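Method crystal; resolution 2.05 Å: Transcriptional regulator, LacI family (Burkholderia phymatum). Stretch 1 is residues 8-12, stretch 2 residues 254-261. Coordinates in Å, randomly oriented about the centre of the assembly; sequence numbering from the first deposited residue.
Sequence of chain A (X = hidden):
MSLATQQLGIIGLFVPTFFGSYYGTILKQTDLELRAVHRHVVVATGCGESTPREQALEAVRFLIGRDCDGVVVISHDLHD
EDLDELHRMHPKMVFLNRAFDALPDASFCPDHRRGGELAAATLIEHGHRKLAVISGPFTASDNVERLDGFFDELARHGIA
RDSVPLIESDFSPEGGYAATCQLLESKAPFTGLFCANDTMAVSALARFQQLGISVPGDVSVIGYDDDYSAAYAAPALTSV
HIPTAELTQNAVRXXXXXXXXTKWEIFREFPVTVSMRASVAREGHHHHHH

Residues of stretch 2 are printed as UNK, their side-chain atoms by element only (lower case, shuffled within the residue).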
# COMPACT_ATOMS: atom_id res chain seq x y z
N LEU A 8 18.94 -21.15 -10.49
CA LEU A 8 17.58 -21.39 -9.93
C LEU A 8 16.52 -20.58 -10.69
O LEU A 8 15.35 -20.95 -10.71
CB LEU A 8 17.54 -21.02 -8.45
CG LEU A 8 16.23 -21.10 -7.66
CD1 LEU A 8 15.69 -22.54 -7.66
CD2 LEU A 8 16.50 -20.64 -6.23
N GLY A 9 16.94 -19.49 -11.31
CA GLY A 9 16.01 -18.65 -12.05
C GLY A 9 15.16 -17.76 -11.15
O GLY A 9 14.09 -17.30 -11.56
N ILE A 10 15.64 -17.52 -9.93
CA ILE A 10 14.92 -16.68 -8.97
C ILE A 10 15.85 -15.67 -8.32
O ILE A 10 16.98 -15.99 -7.95
CB ILE A 10 14.31 -17.50 -7.80
CG1 ILE A 10 13.66 -18.78 -8.31
CG2 ILE A 10 13.28 -16.66 -7.08
CD1 ILE A 10 12.66 -18.59 -9.40
N ILE A 11 15.36 -14.45 -8.17
CA ILE A 11 16.12 -13.42 -7.50
C ILE A 11 15.35 -13.15 -6.22
O ILE A 11 14.12 -13.12 -6.23
CB ILE A 11 16.24 -12.15 -8.37
CG1 ILE A 11 17.34 -12.36 -9.41
CG2 ILE A 11 16.55 -10.93 -7.50
CD1 ILE A 11 17.64 -11.14 -10.27
N GLY A 12 16.05 -12.99 -5.11
CA GLY A 12 15.37 -12.73 -3.85
C GLY A 12 15.22 -11.24 -3.61
O GLY A 12 16.05 -10.47 -4.07
N UNK A 254 20.83 -4.01 -13.31
CA UNK A 254 22.25 -4.18 -13.03
C UNK A 254 22.48 -5.58 -12.48
O UNK A 254 23.40 -6.28 -12.91
c UNK A 254 26.52 -4.93 -8.60
c UNK A 254 22.72 -3.15 -12.00
c UNK A 254 26.17 -3.76 -10.64
c UNK A 254 25.22 -2.77 -12.42
c UNK A 254 27.06 -4.27 -9.68
c UNK A 254 24.18 -3.25 -11.68
c UNK A 254 24.77 -3.89 -10.53
n UNK A 254 26.42 -3.07 -11.81
c UNK A 254 24.24 -4.56 -9.41
c UNK A 254 25.13 -5.07 -8.45
N UNK A 255 21.62 -5.98 -11.55
CA UNK A 255 21.72 -7.30 -10.93
C UNK A 255 21.46 -8.40 -11.95
O UNK A 255 22.15 -9.42 -11.97
c UNK A 255 20.72 -7.40 -9.77
c UNK A 255 22.12 -8.82 -8.29
c UNK A 255 19.65 -8.61 -7.86
c UNK A 255 20.74 -8.67 -8.93
N UNK A 256 20.47 -8.20 -12.81
CA UNK A 256 20.15 -9.19 -13.82
C UNK A 256 21.32 -9.38 -14.79
O UNK A 256 21.61 -10.50 -15.21
c UNK A 256 16.28 -8.59 -14.15
c UNK A 256 18.61 -9.68 -15.78
c UNK A 256 17.65 -8.96 -13.58
c UNK A 256 18.83 -8.80 -14.56
N UNK A 257 22.03 -8.29 -15.10
CA UNK A 257 23.20 -8.37 -15.98
C UNK A 257 24.22 -9.35 -15.39
O UNK A 257 24.70 -10.27 -16.06
c UNK A 257 23.87 -6.99 -16.12
c UNK A 257 23.16 -6.07 -17.09
o UNK A 257 23.56 -4.92 -17.27
n UNK A 257 22.10 -6.56 -17.71
N UNK A 258 24.55 -9.14 -14.12
CA UNK A 258 25.52 -9.97 -13.42
C UNK A 258 25.07 -11.42 -13.28
O UNK A 258 25.88 -12.34 -13.38
c UNK A 258 26.75 -7.15 -12.60
n UNK A 258 26.36 -6.25 -13.50
c UNK A 258 25.77 -9.41 -12.01
o UNK A 258 27.94 -7.37 -12.35
c UNK A 258 25.66 -7.91 -11.87
N UNK A 259 23.77 -11.63 -13.06
CA UNK A 259 23.20 -12.96 -12.86
C UNK A 259 22.85 -13.77 -14.10
O UNK A 259 23.18 -14.95 -14.18
s UNK A 259 22.12 -12.50 -10.30
c UNK A 259 21.92 -12.88 -12.03
N UNK A 260 22.18 -13.13 -15.05
CA UNK A 260 21.73 -13.84 -16.23
C UNK A 260 22.30 -13.48 -17.60
O UNK A 260 21.80 -13.96 -18.61
c UNK A 260 18.09 -13.66 -13.10
c UNK A 260 19.11 -15.82 -13.25
c UNK A 260 18.29 -14.93 -12.58
c UNK A 260 20.21 -13.78 -16.28
o UNK A 260 17.66 -15.32 -11.43
c UNK A 260 19.55 -14.18 -14.97
c UNK A 260 19.73 -15.44 -14.43
c UNK A 260 18.72 -13.29 -14.29
N UNK A 261 23.33 -12.64 -17.64
CA UNK A 261 23.93 -12.32 -18.91
C UNK A 261 23.25 -11.31 -19.82
O UNK A 261 23.58 -11.23 -21.01

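Position 254 has ten side-chain atoms, nine carbons and one nitrogen: a single carbon leads into fused five- and six-membered rings. Only an indole fits, so this is Trp254; its nearest approach to stretch 1 is 9.4 Å, from CE3 of Trp254 to Ile11 CD1.

Position 255 carries four carbons forked at the second, and its CA-to-CB bond points toward the strand. The fork makes it Leu255, and its CD2 lies 3.9 Å from Ile11 CG2, an apolar contact.

Position 256 also has four carbons, but the fork comes at the first and one arm is two carbons long, which is the isoleucine pattern. Ile256 sets its CB sideways to the strand, yet CG1 still lies 4.0 Å from Ile11 CD1.

Position 257 has two carbons, the second bearing one oxygen and one nitrogen, as in a short carboxamide: Asn257. It lies out of reach of stretch 1.

Position 258 lengthens that pattern by one carbon, giving Gln258. It too is out of reach of stretch 1, and its side chain folds back along its own helix, where NE2 donates to Trp254 O at 3.0 Å; the backbone bond from Gln258 N to the same oxygen is weak, at 3.3 Å.

Position 259 holds one carbon and one sulfur, hence Cys259. Its CB points toward the strand, but SG of Cys259 stays 4.7 Å from Ile11 CD1 and makes no contact.

Position 260 has one carbon followed by a six-carbon ring bearing an oxygen, which identifies Tyr260. Its CB points toward stretch 1, and OH reaches 3.5 Å from Gly9 C and 3.6 Å from Ile11 CG1. The 3.3 Å separation between Ile10 N and Tyr260 OH is not a hydrogen bond, because the angle is poor; the hydroxyl is satisfied elsewhere in the structure.

Position 261 has no side-chain atoms and is Gly261. Its phi of 79° departs from helical values, and a CB at these backbone angles would jam against the preceding carbonyl oxygen.

The contact works through packing, with no hydrogen bond across it. Strand and helix axes approach to 10.8 Å at 134°. Ile11 points toward the helix and gives 93 Å² to the contact, meeting Leu255, Ile256 and Tyr260; its CD1 sits 3.8 Å from Tyr260 CE2, approaching the ring obliquely. The hydroxyl of Tyr260 also lies against the backbone of Gly9, whose positive phi of 78° by itself favours glycine; a CB there would point away, as that of Ile10 does.

Stretch 2, residues 254-261: WLINQCYG
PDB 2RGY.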